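Local coordinates for Aac(6')-ib (Escherichia coli, PDB 2BUE), which probably transfers the acetyl group of acetyl-CoA to the 6'-amino group of aminoglycoside antibiotics, so conferring resistance to them, at residues A[152-157]-A[170-175]; A[79-84]-A[140-145]; A[47-50]-A[56-59]; A[29-32]-A[38-41]. The protein carries 2 engineered substitutions. All coordinates share one frame; numbering follows the deposited sequence.

Contact 1 (A[152-157]-A[170-175]); sequences IQTDPS and AGFERQ. With RIO (ribostamycin), chain C.
The ring of F172 lies against I152 and T154 and carries nearly all the apolar packing. T154 CG2 sits over one ring face, offset toward the rim and 4.1 Å from F172 CD1. I152 CG2 comes instead to the ring edge, in plane, 3.7 Å from F172 CZ; I152 is deposited in two conformers, so this holds for the one described. The ring also borders the backbone, with I152 O 3.6 Å from F172 CE1, at a slant. With CG anti to its carbonyl carbon (chi1 -75°), F172 turns inward to V136 and V140 of helix 131-144, and its ring meets Y167 edge-to-face. The segments belong to a beta-alpha-beta crossover of the GNAT fold: strand 151-154, helix 161-169 and strand 173-180, the two strands running parallel with strand 183-191 between them. Helix 161-169 ends in a Schellman motif in which G171, at positive phi, is the C-prime residue and F172 N bonds to Y167 O; the chain thereby turns back to the sheet just before the ring. Among polar contacts, T154 OG1 bonds to I117 O on the neighbouring strand, while its methyl branch meets the ring. Q153, pointing away, has its amide held by Y187 OH and Y96 OH. Past the strand end, D155 OD1 accepts a hydrogen bond from N2 of ribostamycin at 2.8 Å, and D155 OD2 a weak one from the same N2 at 3.1 Å. D118 also bonds to the antibiotic, and P156 touches coenzyme A.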
# COMPACT_ATOMS: atom_id res chain seq x y z
N ILE A 152 5.77 2.45 -9.98
CA ILE A 152 5.14 2.35 -8.66
C ILE A 152 6.20 2.61 -7.62
O ILE A 152 7.36 2.23 -7.80
CB ILE A 152 4.45 1.00 -8.45
CG1 ILE A 152 3.51 0.71 -9.63
CG2 ILE A 152 3.68 0.98 -7.12
CD1 ILE A 152 3.04 -0.72 -9.69
N GLN A 153 5.80 3.33 -6.56
CA GLN A 153 6.72 3.62 -5.45
C GLN A 153 6.13 3.10 -4.15
O GLN A 153 4.91 2.88 -4.03
CB GLN A 153 6.98 5.13 -5.31
CG GLN A 153 5.72 5.90 -4.87
CD GLN A 153 5.95 7.39 -4.70
OE1 GLN A 153 6.66 8.03 -5.50
NE2 GLN A 153 5.32 7.97 -3.69
N THR A 154 7.00 2.91 -3.17
CA THR A 154 6.53 2.70 -1.80
C THR A 154 7.59 3.27 -0.85
O THR A 154 8.70 3.53 -1.28
CB THR A 154 6.21 1.23 -1.49
OG1 THR A 154 5.46 1.13 -0.26
CG2 THR A 154 7.48 0.39 -1.45
N ASP A 155 7.21 3.46 0.41
CA ASP A 155 8.03 4.27 1.33
C ASP A 155 8.01 3.71 2.77
O ASP A 155 7.64 4.43 3.71
CB ASP A 155 7.59 5.74 1.29
CG ASP A 155 6.18 5.97 1.89
OD1 ASP A 155 5.36 5.02 1.86
OD2 ASP A 155 5.95 7.07 2.43
N PRO A 156 8.43 2.43 2.94
CA PRO A 156 8.43 1.85 4.28
C PRO A 156 9.35 2.61 5.22
O PRO A 156 10.32 3.23 4.79
CB PRO A 156 8.97 0.43 4.05
CG PRO A 156 9.80 0.53 2.74
CD PRO A 156 8.97 1.51 1.91
N SER A 157 9.02 2.58 6.51
CA SER A 157 9.93 3.06 7.54
C SER A 157 11.27 2.32 7.45
O SER A 157 11.29 1.10 7.23
CB SER A 157 9.33 2.74 8.90
OG SER A 157 10.31 2.83 9.92
N ALA A 170 8.74 -8.60 -4.16
CA ALA A 170 7.72 -8.23 -5.16
C ALA A 170 8.24 -7.35 -6.32
O ALA A 170 7.42 -6.86 -7.13
CB ALA A 170 6.54 -7.55 -4.47
N GLY A 171 9.55 -7.11 -6.38
CA GLY A 171 10.18 -6.46 -7.55
C GLY A 171 10.56 -4.99 -7.36
O GLY A 171 10.97 -4.33 -8.30
N PHE A 172 10.41 -4.47 -6.14
CA PHE A 172 10.79 -3.10 -5.86
C PHE A 172 12.29 -3.03 -5.58
O PHE A 172 12.89 -4.00 -5.10
CB PHE A 172 10.01 -2.54 -4.66
CG PHE A 172 8.58 -2.21 -4.99
CD1 PHE A 172 8.23 -0.89 -5.32
CD2 PHE A 172 7.60 -3.21 -4.97
CE1 PHE A 172 6.91 -0.56 -5.65
CE2 PHE A 172 6.29 -2.89 -5.28
CZ PHE A 172 5.94 -1.57 -5.62
N GLU A 173 12.89 -1.89 -5.90
CA GLU A 173 14.31 -1.66 -5.60
C GLU A 173 14.49 -0.45 -4.71
O GLU A 173 13.92 0.61 -4.98
CB GLU A 173 15.11 -1.52 -6.90
CG GLU A 173 15.12 -2.86 -7.66
CD GLU A 173 15.86 -2.86 -8.98
OE1 GLU A 173 16.45 -1.82 -9.39
OE2 GLU A 173 15.85 -3.93 -9.64
N ARG A 174 15.28 -0.62 -3.65
CA ARG A 174 15.61 0.50 -2.76
C ARG A 174 16.42 1.58 -3.50
O ARG A 174 17.41 1.28 -4.16
CB ARG A 174 16.38 0.00 -1.52
CG ARG A 174 15.53 -0.78 -0.54
CD ARG A 174 16.33 -1.15 0.72
NE ARG A 174 16.65 -2.58 0.75
CZ ARG A 174 17.19 -3.21 1.80
NH1 ARG A 174 17.52 -2.55 2.90
NH2 ARG A 174 17.39 -4.52 1.75
N GLN A 175 15.96 2.82 -3.40
CA GLN A 175 16.64 3.95 -4.01
C GLN A 175 17.48 4.76 -3.02
O GLN A 175 18.62 5.12 -3.32
CB GLN A 175 15.62 4.88 -4.68
CG GLN A 175 14.80 4.18 -5.76
CD GLN A 175 15.69 3.54 -6.80
OE1 GLN A 175 16.50 4.21 -7.44
NE2 GLN A 175 15.55 2.23 -6.97
O1 RIO C . -3.67 5.66 5.44
C1 RIO C . -4.66 6.47 4.79
C2 RIO C . -4.39 7.94 5.13
O2 RIO C . -2.98 8.19 5.35
C3 RIO C . -2.37 8.60 4.12
O3 RIO C . -1.55 7.54 3.58
C4 RIO C . -0.15 7.95 3.31
C5 RIO C . 0.00 8.58 1.90
O4 RIO C . -0.77 9.77 1.80
C6 RIO C . 1.46 8.88 1.50
N1 RIO C . 1.49 9.31 0.08
C7 RIO C . 2.34 7.61 1.67
C8 RIO C . 2.24 7.08 3.12
N2 RIO C . 3.15 5.91 3.26
C9 RIO C . 0.76 6.70 3.48
O5 RIO C . 0.78 6.36 4.89
C10 RIO C . -0.03 5.23 5.23
O6 RIO C . 0.67 4.03 5.04
C11 RIO C . 1.79 3.78 5.97
C12 RIO C . 2.28 2.34 5.67
N3 RIO C . 3.10 2.32 4.45
C13 RIO C . 1.33 3.91 7.45
O7 RIO C . 2.50 3.82 8.30
C14 RIO C . 0.61 5.26 7.67
O8 RIO C . 0.18 5.45 9.05
C15 RIO C . -0.56 5.43 6.68
N4 RIO C . -1.22 6.72 6.81
C16 RIO C . -3.53 9.02 3.19
O9 RIO C . -3.35 10.40 2.90
C17 RIO C . -4.79 8.94 4.07
O10 RIO C . -4.95 10.23 4.72

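Contact 2 (A[79-84]-A[140-145]); sequences TPYIAM and VELLFN
Y81 reaches from its strand to two leucines, L142 and L143, on the last turn of helix 131-144, and these three side chains make the whole contact. Along the helix, V140 comes first and packs on I152 of strand 151-154, and its O takes the backbone hydrogen bond of F144 N at 3.0 Å. L142 follows, its CB aimed at the strand. CG stands anti to the backbone N (chi1 -176°), which carries both methyls outward to the tyrosine: L142 CD2 lies 4.1 Å from Y81 OH, and L142 CD1 is 4.2 Å from Y81 CE1, meeting the ring at a slant. L142 is deposited in two conformers, so the positions of these methyls are those of one of them. L143 leaves the helix less directly, but its end swings nearer and brings CD2 to 4.4 Å from Y81 OH. The tyrosine hydroxyl is thus bordered by methyl groups of both leucines, and its polar need is met by a hydrogen bond with S95 OG on the adjacent strand 88-97. L143 touches S95 as well, so the same serine lies beside both partners. F144 turns the other way, packing on I152 and meeting the ring of F195, while its O receives a hydrogen bond from R192 NH1. Between segments 79-84 and 140-145 there is no hydrogen bond, and the helix end rests on the sheet through this apolar packing. Such an alpha-on-beta layer is typical of the GNAT fold; the coenzyme A-binding residues G128, G130, G132 and T133 lie in the loop before this helix and in its first turn.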
# COMPACT_ATOMS: atom_id res chain seq x y z
N THR A 79 -6.96 5.45 -3.43
CA THR A 79 -7.94 4.40 -3.72
C THR A 79 -7.73 3.21 -2.79
O THR A 79 -6.64 2.60 -2.79
CB THR A 79 -7.83 3.92 -5.19
OG1 THR A 79 -8.01 5.04 -6.07
CG2 THR A 79 -8.84 2.83 -5.51
N PRO A 80 -8.76 2.88 -1.98
CA PRO A 80 -8.67 1.75 -1.03
C PRO A 80 -9.14 0.42 -1.60
O PRO A 80 -10.16 0.37 -2.32
CB PRO A 80 -9.59 2.20 0.12
CG PRO A 80 -10.71 2.97 -0.59
CD PRO A 80 -10.05 3.60 -1.85
N TYR A 81 -8.41 -0.64 -1.24
CA TYR A 81 -8.74 -2.01 -1.64
C TYR A 81 -8.82 -2.95 -0.43
O TYR A 81 -8.14 -2.72 0.58
CB TYR A 81 -7.66 -2.59 -2.57
CG TYR A 81 -7.28 -1.69 -3.70
CD1 TYR A 81 -8.03 -1.65 -4.87
CD2 TYR A 81 -6.16 -0.87 -3.59
CE1 TYR A 81 -7.67 -0.78 -5.92
CE2 TYR A 81 -5.77 0.00 -4.62
CZ TYR A 81 -6.55 0.05 -5.78
OH TYR A 81 -6.16 0.88 -6.80
N ILE A 82 -9.61 -4.00 -0.57
CA ILE A 82 -9.57 -5.14 0.34
C ILE A 82 -8.93 -6.31 -0.41
O ILE A 82 -9.34 -6.63 -1.54
CB ILE A 82 -10.97 -5.52 0.91
CG1 ILE A 82 -11.56 -4.34 1.69
CG2 ILE A 82 -10.83 -6.81 1.78
CD1 ILE A 82 -10.77 -3.93 2.95
N ALA A 83 -7.92 -6.90 0.22
CA ALA A 83 -7.27 -8.10 -0.30
C ALA A 83 -8.06 -9.32 0.12
O ALA A 83 -8.43 -9.47 1.30
CB ALA A 83 -5.85 -8.19 0.22
N MET A 84 -8.30 -10.20 -0.86
CA MET A 84 -9.11 -11.41 -0.66
C MET A 84 -8.31 -12.68 -0.93
O MET A 84 -7.50 -12.73 -1.86
CB MET A 84 -10.31 -11.40 -1.62
CG MET A 84 -11.19 -10.17 -1.54
SD MET A 84 -12.10 -10.08 0.01
CE MET A 84 -13.10 -11.58 -0.10
N VAL A 140 0.69 -4.41 -7.84
CA VAL A 140 1.58 -3.91 -8.89
C VAL A 140 0.99 -4.25 -10.27
O VAL A 140 0.96 -3.40 -11.15
CB VAL A 140 3.00 -4.50 -8.73
CG1 VAL A 140 3.86 -4.31 -9.99
CG2 VAL A 140 3.71 -3.85 -7.52
N GLU A 141 0.56 -5.49 -10.44
CA GLU A 141 -0.06 -5.90 -11.72
C GLU A 141 -1.31 -5.05 -12.04
O GLU A 141 -1.44 -4.53 -13.18
CB GLU A 141 -0.38 -7.39 -11.71
CG GLU A 141 -0.92 -7.87 -13.07
CD GLU A 141 -0.99 -9.37 -13.17
OE1 GLU A 141 -0.01 -10.05 -12.79
OE2 GLU A 141 -2.04 -9.87 -13.60
N LEU A 142 -2.18 -4.86 -11.05
CA LEU A 142 -3.37 -4.04 -11.21
C LEU A 142 -3.00 -2.64 -11.72
O LEU A 142 -3.54 -2.15 -12.73
CB LEU A 142 -4.12 -3.98 -9.87
CG LEU A 142 -5.47 -3.26 -9.79
CD1 LEU A 142 -6.21 -3.73 -8.54
CD2 LEU A 142 -5.27 -1.76 -9.75
N LEU A 143 -2.07 -2.01 -11.01
CA LEU A 143 -1.66 -0.66 -11.35
C LEU A 143 -1.07 -0.55 -12.77
O LEU A 143 -1.40 0.39 -13.49
CB LEU A 143 -0.71 -0.09 -10.28
CG LEU A 143 -1.40 0.16 -8.93
CD1 LEU A 143 -0.35 0.47 -7.83
CD2 LEU A 143 -2.42 1.31 -9.01
N PHE A 144 -0.21 -1.49 -13.16
CA PHE A 144 0.35 -1.43 -14.52
C PHE A 144 -0.70 -1.75 -15.60
O PHE A 144 -0.48 -1.48 -16.78
CB PHE A 144 1.60 -2.30 -14.64
CG PHE A 144 2.83 -1.70 -13.98
CD1 PHE A 144 3.18 -0.36 -14.22
CD2 PHE A 144 3.67 -2.49 -13.19
CE1 PHE A 144 4.34 0.20 -13.64
CE2 PHE A 144 4.83 -1.95 -12.58
CZ PHE A 144 5.16 -0.62 -12.81
N ASN A 145 -1.83 -2.31 -15.20
CA ASN A 145 -2.93 -2.49 -16.17
C ASN A 145 -3.67 -1.19 -16.46
O ASN A 145 -4.58 -1.12 -17.32
CB ASN A 145 -3.88 -3.60 -15.71
CG ASN A 145 -3.36 -4.97 -16.07
OD1 ASN A 145 -2.59 -5.11 -17.04
ND2 ASN A 145 -3.77 -6.01 -15.31

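Contact 3 (A[47-50]-A[56-59]); sequences HIVE and EARP
V49 fits its two methyls against R58 and A57, with no hydrogen bond between the segments. V49 CG2 stands over the centre of one face of the R58 guanidinium, 3.7 Å from R58 CZ, and the same methyl lies 3.7 Å from R58 CG. The other branch, V49 CG1, serves two partners, R58 CG at 3.9 Å and A57 CB at 4.1 Å. V49 and R58 meet at about a right angle, and the arginine passes over the tip of the valine with its alkyl part and its flat head both in touch. The R58 chain is extended from CG to NE, then turns at its end (chi4 -76°) to set the guanidinium plane over the methyl. R58 itself has a left-handed backbone (phi 54°), so the chain kinks between A57, which faces the valine, and P59. These residues belong to the connection between helix 46-49 and helix 61-68 on the substrate side of the GNAT fold; the loop that the contact closes holds W51, W52 and G53 of the ribostamycin pocket. Next outward, N44 positions the arginine: R58 NH2 donates to N44 O, while N44 ND2 gives a hydrogen bond to P59 O. The asparagine thus ties the loop to the end of helix 36-43. L43 adds apolar backing, touched by both I48 and P59. On the helix turn before V49, H47 lies in the coenzyme A pocket and bonds through NE2 to L121 O, a residue that also binds the cofactor.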
# COMPACT_ATOMS: atom_id res chain seq x y z
N HIS A 47 -0.27 -6.04 15.85
CA HIS A 47 0.74 -6.20 14.77
C HIS A 47 0.65 -5.12 13.68
O HIS A 47 1.59 -4.92 12.91
CB HIS A 47 0.68 -7.59 14.14
CG HIS A 47 -0.50 -7.82 13.24
ND1 HIS A 47 -1.75 -8.15 13.73
CD2 HIS A 47 -0.61 -7.78 11.89
CE1 HIS A 47 -2.58 -8.31 12.71
NE2 HIS A 47 -1.91 -8.08 11.58
N ILE A 48 -0.50 -4.46 13.63
CA ILE A 48 -0.75 -3.39 12.66
C ILE A 48 -0.42 -2.02 13.28
O ILE A 48 0.25 -1.17 12.67
CB ILE A 48 -2.22 -3.47 12.15
CG1 ILE A 48 -2.37 -4.74 11.28
CG2 ILE A 48 -2.58 -2.22 11.32
CD1 ILE A 48 -3.79 -5.20 11.00
N VAL A 49 -0.87 -1.81 14.50
CA VAL A 49 -0.59 -0.57 15.21
C VAL A 49 0.92 -0.25 15.19
O VAL A 49 1.32 0.91 15.05
CB VAL A 49 -1.11 -0.63 16.67
CG1 VAL A 49 -0.63 0.56 17.45
CG2 VAL A 49 -2.62 -0.68 16.67
N GLU A 50 1.74 -1.29 15.32
CA GLU A 50 3.19 -1.17 15.33
C GLU A 50 3.75 -0.35 14.14
O GLU A 50 4.70 0.45 14.30
CB GLU A 50 3.81 -2.57 15.35
CG GLU A 50 5.33 -2.59 15.33
CD GLU A 50 5.92 -3.98 15.56
OE1 GLU A 50 5.23 -5.01 15.38
OE2 GLU A 50 7.12 -4.02 15.95
N GLU A 56 -1.68 8.93 14.22
CA GLU A 56 -3.05 8.41 14.15
C GLU A 56 -3.18 6.92 14.50
O GLU A 56 -4.20 6.31 14.19
CB GLU A 56 -3.65 8.69 12.77
CG GLU A 56 -3.95 10.16 12.49
CD GLU A 56 -4.24 10.44 11.03
OE1 GLU A 56 -4.53 9.47 10.28
OE2 GLU A 56 -4.17 11.62 10.62
N ALA A 57 -2.15 6.35 15.15
CA ALA A 57 -2.22 4.94 15.60
C ALA A 57 -3.44 4.75 16.50
O ALA A 57 -3.84 5.68 17.21
CB ALA A 57 -0.91 4.51 16.36
N ARG A 58 -4.03 3.56 16.45
CA ARG A 58 -5.22 3.23 17.24
C ARG A 58 -6.37 4.22 17.05
O ARG A 58 -6.87 4.82 18.02
CB ARG A 58 -4.86 3.06 18.72
CG ARG A 58 -3.94 1.89 18.94
CD ARG A 58 -3.86 1.48 20.39
NE ARG A 58 -3.14 0.21 20.53
CZ ARG A 58 -3.65 -0.99 20.24
NH1 ARG A 58 -2.90 -2.08 20.40
NH2 ARG A 58 -4.89 -1.10 19.77
N PRO A 59 -6.84 4.35 15.80
CA PRO A 59 -7.94 5.26 15.50
C PRO A 59 -9.24 4.75 16.11
O PRO A 59 -9.45 3.53 16.23
CB PRO A 59 -8.05 5.18 13.98
CG PRO A 59 -7.60 3.78 13.68
CD PRO A 59 -6.44 3.56 14.62

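Contact 4 (A[29-32]-A[38-41]); sequences RLMT and MLYE
The turn from the first strand of the GNAT fold, 26-30, into helix 36-43 is closed by M31 packing on L39 and, further out, by R29 meeting M38. M31 SD lies 3.9 Å from L39 CD2, and M31 CE is 4.1 Å from the same methyl, so one leucine branch receives the end of the thioether; the two side chains cross at about a right angle. M31 starts out extended, CG anti to the backbone N, and then bends at chi3 (76°), which lays both SD and CE against the leucine methyl. The second pair is looser. M38 CE comes to 4.4 Å from R29 NH2, reaching the guanidinium obliquely, and its own chain also bends at the last torsion. The arginine head is held largely by polar partners, among them D35 OD2, which forms a salt bridge with R29 NH1; the same NH1 gives a weak hydrogen bond to L30 O at 3.2 Å. Because D35 OD2 also accepts from T32 N, one carboxylate oxygen gathers the arginine head and the backbone of the turn. In the surrounding fold, R29 and M31 pair by backbone hydrogen bonds with I82 and P80 of strand 78-85. M31 and L39 both touch Y92 of strand 88-97, whereas L39 leans on V64 and Y68 of helix 61-68, which includes Y68 of the ribostamycin pocket.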
# COMPACT_ATOMS: atom_id res chain seq x y z
N ARG A 29 -10.26 -6.20 -4.38
CA ARG A 29 -11.51 -5.54 -4.72
C ARG A 29 -11.50 -4.16 -4.13
O ARG A 29 -10.79 -3.92 -3.14
CB ARG A 29 -12.70 -6.33 -4.16
CG ARG A 29 -12.76 -6.42 -2.63
CD ARG A 29 -14.06 -7.11 -2.18
NE ARG A 29 -14.16 -7.28 -0.73
CZ ARG A 29 -14.51 -6.32 0.12
NH1 ARG A 29 -14.77 -5.07 -0.31
NH2 ARG A 29 -14.59 -6.62 1.42
N LEU A 30 -12.27 -3.24 -4.70
CA LEU A 30 -12.44 -1.92 -4.08
C LEU A 30 -13.01 -2.09 -2.69
O LEU A 30 -13.91 -2.91 -2.46
CB LEU A 30 -13.35 -0.98 -4.88
CG LEU A 30 -12.87 -0.41 -6.20
CD1 LEU A 30 -14.02 0.39 -6.85
CD2 LEU A 30 -11.61 0.50 -6.05
N MET A 31 -12.49 -1.31 -1.74
CA MET A 31 -13.13 -1.21 -0.43
C MET A 31 -14.38 -0.34 -0.55
O MET A 31 -14.42 0.61 -1.33
CB MET A 31 -12.15 -0.55 0.55
CG MET A 31 -12.59 -0.73 2.00
SD MET A 31 -11.50 0.03 3.20
CE MET A 31 -11.90 1.75 3.04
N THR A 32 -15.39 -0.68 0.24
CA THR A 32 -16.62 0.11 0.32
C THR A 32 -16.84 0.61 1.74
O THR A 32 -16.19 0.14 2.69
CB THR A 32 -17.85 -0.73 -0.11
OG1 THR A 32 -18.21 -1.62 0.95
CG2 THR A 32 -17.57 -1.55 -1.41
N MET A 38 -14.87 -3.29 9.86
CA MET A 38 -13.81 -4.31 9.77
C MET A 38 -12.42 -3.67 9.74
O MET A 38 -11.52 -4.08 10.49
CB MET A 38 -14.03 -5.19 8.53
CG MET A 38 -12.93 -6.23 8.32
SD MET A 38 -13.24 -7.21 6.84
CE MET A 38 -12.97 -6.04 5.52
N LEU A 39 -12.24 -2.65 8.92
CA LEU A 39 -10.95 -1.93 8.87
C LEU A 39 -10.58 -1.32 10.25
O LEU A 39 -9.43 -1.42 10.69
CB LEU A 39 -10.99 -0.87 7.76
CG LEU A 39 -9.69 -0.08 7.60
CD1 LEU A 39 -8.55 -1.03 7.18
CD2 LEU A 39 -9.93 1.06 6.59
N TYR A 40 -11.57 -0.75 10.93
CA TYR A 40 -11.38 -0.23 12.29
C TYR A 40 -10.84 -1.32 13.22
O TYR A 40 -9.83 -1.13 13.92
CB TYR A 40 -12.70 0.37 12.80
CG TYR A 40 -12.76 0.50 14.31
CD1 TYR A 40 -11.96 1.42 15.00
CD2 TYR A 40 -13.60 -0.33 15.05
CE1 TYR A 40 -12.02 1.51 16.40
CE2 TYR A 40 -13.69 -0.23 16.44
CZ TYR A 40 -12.90 0.68 17.10
OH TYR A 40 -12.96 0.78 18.47
N GLU A 41 -11.49 -2.49 13.22
CA GLU A 41 -11.00 -3.61 14.00
C GLU A 41 -9.53 -3.92 13.65
O GLU A 41 -8.68 -4.00 14.56
CB GLU A 41 -11.89 -4.85 13.83
CG GLU A 41 -11.33 -6.01 14.62
CD GLU A 41 -12.20 -7.26 14.60
OE1 GLU A 41 -13.27 -7.26 13.95
OE2 GLU A 41 -11.77 -8.24 15.26

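Overall arrangement
From the N terminus, contact 4 comes first, closing the short loop from strand 26-30 into helix 36-43. Contact 3 follows and closes the connection after helix 46-49; P59 O touches Y40 CE1 of contact 4. Contact 2 spans far more chain, bringing helix 131-144 to strand 78-85, which is the sheet neighbour of strand 26-30 in contact 4. Contact 1 closes last, across helix 161-169. All four lie in series, none nesting or crossing. Contacts 1 and 2 share a core where I152 and F172 meet helix 131-144. Contacts 1 and 4 reach the same sheet on opposite sides of the chain's centre, contact 2 touching both.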